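Local coordinates for protein CghA (Chaetomium globosum, PDB 6KBC) that is a two-domain, mainly beta protein of the calycin clan that holds the ligand WK1 in a pocket, at residues 324-329 with 342-347; 98-103 with 116-121. All coordinates share one frame; numbering follows the deposited sequence.

How the contacts relate
Each contact pairs the two strands of an antiparallel beta hairpin, contact 2 in the N-terminal domain and contact 1 in the C-terminal domain. They lie on opposite sides of the chain's centre, with nearest atoms about 26 Å apart, and share no element. Contact 1 is the more buried: two leucines touch, and a glycine packs under a histidine ring, while the other face carries a partly exposed arginine-aspartate-arginine network. Contact 2 buries more area between its segments but is only partly buried; there one valine lies over the flat end of an arginine, another pairs with a third valine, and a buried serine sits over a tryptophan. Only contact 1 has a salt bridge across the strands; both have apolar and ring packing.

Contact 1 of 2, residues 324-329 with 342-347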
ATOM      1  N   GLY A 324     -13.187   2.139  12.454  1.00 19.09           N
ATOM      2  CA  GLY A 324     -12.008   1.315  12.261  1.00 19.51           C
ATOM      3  C   GLY A 324     -12.392   0.053  11.515  1.00 19.97           C
ATOM      4  O   GLY A 324     -13.470  -0.037  10.935  1.00 18.28           O
ATOM      5  N   TYR A 325     -11.489  -0.907  11.558  1.00 17.28           N
ATOM      6  CA  TYR A 325     -11.683  -2.177  10.887  1.00 17.89           C
ATOM      7  C   TYR A 325     -11.278  -3.287  11.833  1.00 19.39           C
ATOM      8  O   TYR A 325     -10.307  -3.149  12.588  1.00 20.51           O
ATOM      9  CB  TYR A 325     -10.834  -2.278   9.613  1.00 17.15           C
ATOM     10  CG  TYR A 325     -11.548  -1.911   8.332  1.00 20.08           C
ATOM     11  CD1 TYR A 325     -12.289  -2.861   7.635  1.00 18.89           C
ATOM     12  CD2 TYR A 325     -11.440  -0.629   7.794  1.00 18.92           C
ATOM     13  CE1 TYR A 325     -12.941  -2.530   6.446  1.00 19.09           C
ATOM     14  CE2 TYR A 325     -12.066  -0.289   6.613  1.00 18.69           C
ATOM     15  CZ  TYR A 325     -12.811  -1.252   5.937  1.00 20.10           C
ATOM     16  OH  TYR A 325     -13.443  -0.921   4.757  1.00 22.51           O
ATOM     17  N   ARG A 326     -12.002  -4.392  11.776  1.00 18.89           N
ATOM     18  CA  ARG A 326     -11.561  -5.632  12.387  1.00 20.56           C
ATOM     19  C   ARG A 326     -10.910  -6.480  11.309  1.00 22.35           C
ATOM     20  O   ARG A 326     -11.441  -6.580  10.199  1.00 19.74           O
ATOM     21  CB  ARG A 326     -12.730  -6.379  13.027  1.00 21.42           C
ATOM     22  CG  ARG A 326     -12.354  -7.756  13.581  1.00 23.26           C
ATOM     23  CD  ARG A 326     -13.451  -8.223  14.544  1.00 27.00           C
ATOM     24  NE  ARG A 326     -13.521  -7.295  15.668  1.00 27.25           N
ATOM     25  CZ  ARG A 326     -14.607  -7.048  16.395  1.00 32.69           C
ATOM     26  NH1 ARG A 326     -15.745  -7.683  16.144  1.00 32.50           N
ATOM     27  NH2 ARG A 326     -14.545  -6.162  17.383  1.00 27.32           N
ATOM     28  N   LEU A 327      -9.740  -7.046  11.623  1.00 20.22           N
ATOM     29  CA  LEU A 327      -9.045  -8.002  10.769  1.00 20.77           C
ATOM     30  C   LEU A 327      -9.001  -9.333  11.489  1.00 22.64           C
ATOM     31  O   LEU A 327      -8.393  -9.443  12.562  1.00 22.19           O
ATOM     32  CB  LEU A 327      -7.604  -7.574  10.464  1.00 22.96           C
ATOM     33  CG  LEU A 327      -7.382  -6.276   9.711  1.00 22.18           C
ATOM     34  CD1 LEU A 327      -5.871  -6.124   9.449  1.00 19.31           C
ATOM     35  CD2 LEU A 327      -8.186  -6.288   8.428  1.00 22.20           C
ATOM     36  N   GLU A 328      -9.608 -10.346  10.895  1.00 20.88           N
ATOM     37  CA  GLU A 328      -9.567 -11.691  11.449  1.00 19.14           C
ATOM     38  C   GLU A 328      -8.795 -12.562  10.472  1.00 20.68           C
ATOM     39  O   GLU A 328      -9.270 -12.824   9.366  1.00 21.12           O
ATOM     40  CB  GLU A 328     -10.969 -12.231  11.676  1.00 20.36           C
ATOM     41  CG  GLU A 328     -11.025 -13.665  12.149  1.00 24.51           C
ATOM     42  CD  GLU A 328     -12.400 -14.222  11.886  1.00 26.22           C
ATOM     43  OE1 GLU A 328     -13.193 -14.281  12.836  1.00 27.76           O
ATOM     44  OE2 GLU A 328     -12.692 -14.557  10.715  1.00 29.51           O
ATOM     45  N   PHE A 329      -7.605 -12.998  10.870  1.00 19.00           N
ATOM     46  CA  PHE A 329      -6.811 -13.889  10.033  1.00 19.19           C
ATOM     47  C   PHE A 329      -7.076 -15.325  10.436  1.00 19.56           C
ATOM     48  O   PHE A 329      -7.220 -15.626  11.620  1.00 22.07           O
ATOM     49  CB  PHE A 329      -5.310 -13.592  10.175  1.00 15.22           C
ATOM     50  CG  PHE A 329      -4.872 -12.357   9.471  1.00 17.40           C
ATOM     51  CD1 PHE A 329      -4.450 -12.414   8.157  1.00 19.46           C
ATOM     52  CD2 PHE A 329      -4.876 -11.131  10.124  1.00 16.42           C
ATOM     53  CE1 PHE A 329      -4.017 -11.263   7.506  1.00 18.43           C
ATOM     54  CE2 PHE A 329      -4.455  -9.982   9.484  1.00 17.68           C
ATOM     55  CZ  PHE A 329      -4.020 -10.053   8.165  1.00 17.74           C
ATOM     56  N   ASP A 342      -8.410  -5.408  16.216  1.00 21.29           N
ATOM     57  CA  ASP A 342      -9.204  -4.218  15.975  1.00 24.20           C
ATOM     58  C   ASP A 342      -8.252  -3.085  15.663  1.00 22.99           C
ATOM     59  O   ASP A 342      -7.295  -2.841  16.414  1.00 20.83           O
ATOM     60  CB  ASP A 342     -10.087  -3.889  17.178  1.00 22.47           C
ATOM     61  CG  ASP A 342     -11.321  -4.781  17.232  1.00 27.77           C
ATOM     62  OD1 ASP A 342     -11.466  -5.659  16.343  1.00 24.84           O
ATOM     63  OD2 ASP A 342     -12.154  -4.585  18.130  1.00 30.45           O
ATOM     64  N   LEU A 343      -8.485  -2.432  14.541  1.00 16.10           N
ATOM     65  CA  LEU A 343      -7.668  -1.314  14.096  1.00 19.34           C
ATOM     66  C   LEU A 343      -8.566  -0.093  14.175  1.00 22.31           C
ATOM     67  O   LEU A 343      -9.430   0.101  13.314  1.00 19.60           O
ATOM     68  CB  LEU A 343      -7.152  -1.537  12.684  1.00 18.08           C
ATOM     69  CG  LEU A 343      -5.925  -2.452  12.554  1.00 21.93           C
ATOM     70  CD1 LEU A 343      -6.221  -3.852  13.013  1.00 22.90           C
ATOM     71  CD2 LEU A 343      -5.545  -2.463  11.108  1.00 25.61           C
ATOM     72  N   ARG A 344      -8.392   0.719  15.209  1.00 19.11           N
ATOM     73  CA  ARG A 344      -9.325   1.810  15.450  1.00 20.87           C
ATOM     74  C   ARG A 344      -8.688   3.124  15.050  1.00 21.15           C
ATOM     75  O   ARG A 344      -7.519   3.375  15.357  1.00 19.25           O
ATOM     76  CB  ARG A 344      -9.803   1.825  16.907  1.00 20.04           C
ATOM     77  CG  ARG A 344     -10.595   0.561  17.198  1.00 22.88           C
ATOM     78  CD  ARG A 344     -11.066   0.463  18.640  1.00 23.80           C
ATOM     79  NE  ARG A 344     -11.867  -0.743  18.811  1.00 21.25           N
ATOM     80  CZ  ARG A 344     -13.172  -0.808  18.566  1.00 26.83           C
ATOM     81  NH1 ARG A 344     -13.829   0.271  18.136  1.00 22.20           N
ATOM     82  NH2 ARG A 344     -13.820  -1.955  18.744  1.00 25.27           N
ATOM     83  N   HIS A 345      -9.471   3.947  14.344  1.00 19.59           N
ATOM     84  CA  HIS A 345      -9.002   5.223  13.821  1.00 19.70           C
ATOM     85  C   HIS A 345      -8.530   6.121  14.953  1.00 22.99           C
ATOM     86  O   HIS A 345      -9.338   6.550  15.788  1.00 20.97           O
ATOM     87  CB  HIS A 345     -10.117   5.924  13.052  1.00 20.25           C
ATOM     88  CG  HIS A 345     -10.593   5.158  11.854  1.00 19.11           C
ATOM     89  ND1 HIS A 345     -11.860   5.306  11.332  1.00 18.69           N
ATOM     90  CD2 HIS A 345      -9.963   4.249  11.070  1.00 19.66           C
ATOM     91  CE1 HIS A 345     -11.997   4.513  10.284  1.00 20.18           C
ATOM     92  NE2 HIS A 345     -10.854   3.871  10.093  1.00 20.60           N
ATOM     93  N   HIS A 346      -7.233   6.417  14.969  1.00 21.91           N
ATOM     94  CA  HIS A 346      -6.632   7.245  15.999  1.00 21.46           C
ATOM     95  C   HIS A 346      -6.360   8.659  15.521  1.00 22.82           C
ATOM     96  O   HIS A 346      -6.624   9.615  16.247  1.00 23.35           O
ATOM     97  CB  HIS A 346      -5.327   6.611  16.498  1.00 24.62           C
ATOM     98  CG  HIS A 346      -4.643   7.429  17.545  1.00 24.69           C
ATOM     99  ND1 HIS A 346      -5.061   7.452  18.858  1.00 27.07           N
ATOM    100  CD2 HIS A 346      -3.594   8.285  17.465  1.00 25.66           C
ATOM    101  CE1 HIS A 346      -4.293   8.281  19.544  1.00 30.41           C
ATOM    102  NE2 HIS A 346      -3.392   8.795  18.724  1.00 29.87           N
ATOM    103  N   GLN A 347      -5.861   8.815  14.304  1.00 20.98           N
ATOM    104  CA  GLN A 347      -5.569  10.130  13.764  1.00 23.26           C
ATOM    105  C   GLN A 347      -6.027  10.163  12.326  1.00 20.92           C
ATOM    106  O   GLN A 347      -5.672   9.276  11.546  1.00 20.77           O
ATOM    107  CB  GLN A 347      -4.065  10.474  13.833  1.00 22.81           C
ATOM    108  CG  GLN A 347      -3.779  11.871  13.301  1.00 22.59           C
ATOM    109  CD  GLN A 347      -2.295  12.229  13.291  1.00 28.71           C
ATOM    110  OE1 GLN A 347      -1.446  11.481  13.793  1.00 23.41           O
ATOM    111  NE2 GLN A 347      -1.981  13.378  12.700  1.00 26.51           N
TER
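Gly324 lies under the ring of His345, its CA 3.7 Å from the ring centroid in a CH-pi contact and its N 3.4 Å from CE1, over the same face but nearer the rim. Glycine suits this place: its backbone angles, and the closeness of Leu343 O, allow no beta carbon. His345 is held by both ring nitrogens, ND1 to Leu314 O and NE2 to Glu390. Next along the strands, Tyr325 and Leu343 form a hydrogen-bonded antiparallel pair, with Tyr325 N to Leu343 O at 2.9 Å and Leu343 N to Tyr325 O at 2.8 Å. On the face of these two side chains, Leu343 CD2 meets Leu327 CD1 at 4.0 Å; leucines suit this buried, apolar side.

The opposite face is partly exposed, and there polar groups, not close apolar packing, join the strands. Arg326 and Asp342 run side by side in the same direction, and the Arg326 chain bends at chi3 (-63°), which sets NE against the carboxylate. The guanidinium presents NE and NH2 side-on, the two planes only 14° apart: Arg326 NE reaches Asp342 OD1 at 2.7 Å and Arg326 NH2 reaches Asp342 OD2 at 3.0 Å, each on a syn lone pair. Arg344 NH2 adds a salt bridge to Asp342 OD2 at 3.2 Å, from 43° above the carboxylate plane. Asp342 thus probably offsets the repulsion between the two arginines, while Arg344 NH1 turns to the carbonyls of Asp310 and Asp312.

The hairpin continues a C-terminal domain sheet, with strand 302-308 beside 324-330 and strand 363-375 beside 338-346, while Val245 of strand 239-249 packs against both leucines.

Contact 2 of 2, residues 98-103 with 116-121; sequences PVSVVT and GVWRTE
Val99, Arg119 and Val101 bury the most surface where these two hairpin strands meet. Val99 CG1 rests over one face of the Arg119 guanidinium, 3.7 Å from NH2 and offset toward the rim, so a compact branched residue packs on the flat end of a long one. Arg119 CG sits between the backbone N and the carbonyl carbon (chi1 62°), and the chain then runs extended to NE. Arg119 NH1 bonds to Thr120 O at 3.0 Å, tying the tip to the backbone of the next residue. The other branch of Val99, CG2, meets Glu121 OE1 at 3.6 Å. Between the backbones, Arg119 N donates to Val99 O at 3.0 Å, whereas the return bond from Val99 N is weak, where the pairing gives way to loop.

Val101 lies on the same face, side by side with Val117, its CG1 3.8 Å from Val117 CB; beta-branched residues favour such extended backbone. This pair is joined by two good bonds, Val117 N to Val101 O being 2.8 Å.

On the other face Ser100 OG stands over the Trp118 ring, 3.0 Å from CZ2, a place that suits a small side chain. That buried hydroxyl bonds to Arg68, while Trp118 NE1 bonds to Phe67 O.

Strand 6-10 flanks 99-105 and strand 132-137 flanks 113-119, so the hairpin lies inside the N-terminal domain's antiparallel array, with Phe77 of strand 77-85 against Ser100 and Trp118.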
ATOM      1  N   PRO A  98       7.142  15.160 -15.536  1.00 48.85           N
ATOM      2  CA  PRO A  98       7.059  14.722 -16.935  1.00 48.31           C
ATOM      3  C   PRO A  98       7.877  13.488 -17.283  1.00 45.42           C
ATOM      4  O   PRO A  98       7.683  12.941 -18.376  1.00 47.22           O
ATOM      5  CB  PRO A  98       7.595  15.945 -17.697  1.00 52.73           C
ATOM      6  CG  PRO A  98       8.587  16.536 -16.761  1.00 53.00           C
ATOM      7  CD  PRO A  98       8.006  16.345 -15.379  1.00 49.21           C
ATOM      8  N   VAL A  99       8.774  13.032 -16.413  1.00 43.91           N
ATOM      9  CA  VAL A  99       9.646  11.900 -16.706  1.00 48.35           C
ATOM     10  C   VAL A  99       9.519  10.864 -15.602  1.00 48.58           C
ATOM     11  O   VAL A  99       9.638  11.190 -14.415  1.00 46.70           O
ATOM     12  CB  VAL A  99      11.121  12.321 -16.857  1.00 48.13           C
ATOM     13  CG1 VAL A  99      11.951  11.144 -17.331  1.00 50.44           C
ATOM     14  CG2 VAL A  99      11.254  13.468 -17.834  1.00 51.32           C
ATOM     15  N   SER A 100       9.314   9.613 -16.001  1.00 42.10           N
ATOM     16  CA  SER A 100       9.416   8.462 -15.116  1.00 43.47           C
ATOM     17  C   SER A 100      10.319   7.440 -15.769  1.00 42.74           C
ATOM     18  O   SER A 100       9.985   6.910 -16.832  1.00 45.38           O
ATOM     19  CB  SER A 100       8.050   7.833 -14.830  1.00 42.31           C
ATOM     20  OG  SER A 100       8.226   6.669 -14.035  1.00 40.27           O
ATOM     21  N   VAL A 101      11.440   7.138 -15.129  1.00 41.73           N
ATOM     22  CA  VAL A 101      12.365   6.147 -15.652  1.00 41.77           C
ATOM     23  C   VAL A 101      12.658   5.124 -14.569  1.00 40.93           C
ATOM     24  O   VAL A 101      12.938   5.483 -13.420  1.00 41.35           O
ATOM     25  CB  VAL A 101      13.661   6.796 -16.184  1.00 43.32           C
ATOM     26  CG1 VAL A 101      14.413   7.518 -15.086  1.00 43.28           C
ATOM     27  CG2 VAL A 101      14.544   5.738 -16.811  1.00 41.61           C
ATOM     28  N   VAL A 102      12.572   3.849 -14.932  1.00 38.22           N
ATOM     29  CA  VAL A 102      12.951   2.757 -14.048  1.00 38.28           C
ATOM     30  C   VAL A 102      14.004   1.923 -14.754  1.00 42.57           C
ATOM     31  O   VAL A 102      13.820   1.531 -15.911  1.00 43.03           O
ATOM     32  CB  VAL A 102      11.747   1.886 -13.653  1.00 37.56           C
ATOM     33  CG1 VAL A 102      12.204   0.758 -12.728  1.00 36.94           C
ATOM     34  CG2 VAL A 102      10.689   2.745 -12.986  1.00 37.36           C
ATOM     35  N   THR A 103      15.101   1.664 -14.061  1.00 40.29           N
ATOM     36  CA  THR A 103      16.174   0.838 -14.577  1.00 39.62           C
ATOM     37  C   THR A 103      16.384  -0.341 -13.646  1.00 41.70           C
ATOM     38  O   THR A 103      16.198  -0.231 -12.433  1.00 44.30           O
ATOM     39  CB  THR A 103      17.470   1.640 -14.710  1.00 42.75           C
ATOM     40  OG1 THR A 103      17.936   1.994 -13.403  1.00 46.90           O
ATOM     41  CG2 THR A 103      17.232   2.908 -15.513  1.00 40.31           C
ATOM     42  N   GLY A 116      14.253   3.993  -9.658  1.00 36.24           N
ATOM     43  CA  GLY A 116      13.166   4.708 -10.302  1.00 39.34           C
ATOM     44  C   GLY A 116      13.343   6.192 -10.069  1.00 38.56           C
ATOM     45  O   GLY A 116      13.756   6.607  -8.984  1.00 38.65           O
ATOM     46  N   VAL A 117      13.064   6.983 -11.103  1.00 36.82           N
ATOM     47  CA  VAL A 117      13.177   8.432 -10.996  1.00 36.60           C
ATOM     48  C   VAL A 117      11.991   9.091 -11.684  1.00 39.09           C
ATOM     49  O   VAL A 117      11.835   9.021 -12.907  1.00 42.04           O
ATOM     50  CB  VAL A 117      14.508   8.955 -11.575  1.00 38.03           C
ATOM     51  CG1 VAL A 117      14.681  10.423 -11.221  1.00 41.75           C
ATOM     52  CG2 VAL A 117      15.699   8.148 -11.060  1.00 40.18           C
ATOM     53  N   TRP A 118      11.113   9.651 -10.864  1.00 40.24           N
ATOM     54  CA  TRP A 118      10.112  10.661 -11.191  1.00 42.02           C
ATOM     55  C   TRP A 118      10.750  12.038 -11.085  1.00 44.61           C
ATOM     56  O   TRP A 118      11.090  12.492  -9.986  1.00 41.60           O
ATOM     57  CB  TRP A 118       8.944  10.465 -10.226  1.00 39.66           C
ATOM     58  CG  TRP A 118       7.943   9.346 -10.533  1.00 36.90           C
ATOM     59  CD1 TRP A 118       6.699   9.518 -11.057  1.00 36.91           C
ATOM     60  CD2 TRP A 118       8.242   7.951 -10.747  1.00 38.30           C
ATOM     61  NE1 TRP A 118       6.108   8.311 -11.315  1.00 36.28           N
ATOM     62  CE2 TRP A 118       7.049   7.330 -11.177  1.00 34.39           C
ATOM     63  CE3 TRP A 118       9.369   7.156 -10.532  1.00 36.62           C
ATOM     64  CZ2 TRP A 118       6.952   5.959 -11.392  1.00 33.49           C
ATOM     65  CZ3 TRP A 118       9.273   5.792 -10.752  1.00 38.96           C
ATOM     66  CH2 TRP A 118       8.068   5.207 -11.175  1.00 35.77           C
ATOM     67  N   ARG A 119      10.942  12.697 -12.227  1.00 44.25           N
ATOM     68  CA  ARG A 119      11.729  13.923 -12.247  1.00 48.33           C
ATOM     69  C   ARG A 119      11.293  14.844 -13.371  1.00 47.65           C
ATOM     70  O   ARG A 119      10.694  14.422 -14.363  1.00 47.99           O
ATOM     71  CB  ARG A 119      13.229  13.653 -12.404  1.00 45.95           C
ATOM     72  CG  ARG A 119      13.554  12.959 -13.714  1.00 49.95           C
ATOM     73  CD  ARG A 119      15.037  12.726 -13.914  1.00 48.86           C
ATOM     74  NE  ARG A 119      15.276  12.008 -15.164  1.00 54.37           N
ATOM     75  CZ  ARG A 119      15.370  12.576 -16.362  1.00 54.32           C
ATOM     76  NH1 ARG A 119      15.137  13.873 -16.512  1.00 52.05           N
ATOM     77  NH2 ARG A 119      15.606  11.822 -17.426  1.00 59.84           N
ATOM     78  N   THR A 120      11.617  16.122 -13.190  1.00 49.38           N
ATOM     79  CA  THR A 120      11.586  17.095 -14.268  1.00 53.67           C
ATOM     80  C   THR A 120      12.745  16.843 -15.240  1.00 53.46           C
ATOM     81  O   THR A 120      13.627  16.009 -15.002  1.00 51.59           O
ATOM     82  CB  THR A 120      11.657  18.511 -13.703  1.00 48.50           C
ATOM     83  OG1 THR A 120      12.750  18.591 -12.782  1.00 52.91           O
ATOM     84  CG2 THR A 120      10.370  18.861 -12.983  1.00 48.89           C
ATOM     85  N   GLU A 121      12.739  17.585 -16.348  1.00 56.42           N
ATOM     86  CA  GLU A 121      13.644  17.320 -17.469  1.00 58.14           C
ATOM     87  C   GLU A 121      15.099  17.699 -17.178  1.00 56.73           C
ATOM     88  O   GLU A 121      15.372  18.693 -16.507  1.00 57.27           O
ATOM     89  CB  GLU A 121      13.161  18.059 -18.722  1.00 61.05           C
ATOM     90  CG  GLU A 121      11.723  17.739 -19.119  1.00 61.81           C
ATOM     91  CD  GLU A 121      11.628  16.578 -20.094  1.00 68.27           C
ATOM     92  OE1 GLU A 121      12.624  15.826 -20.218  1.00 69.54           O
ATOM     93  OE2 GLU A 121      10.556  16.401 -20.718  1.00 71.06           O
TER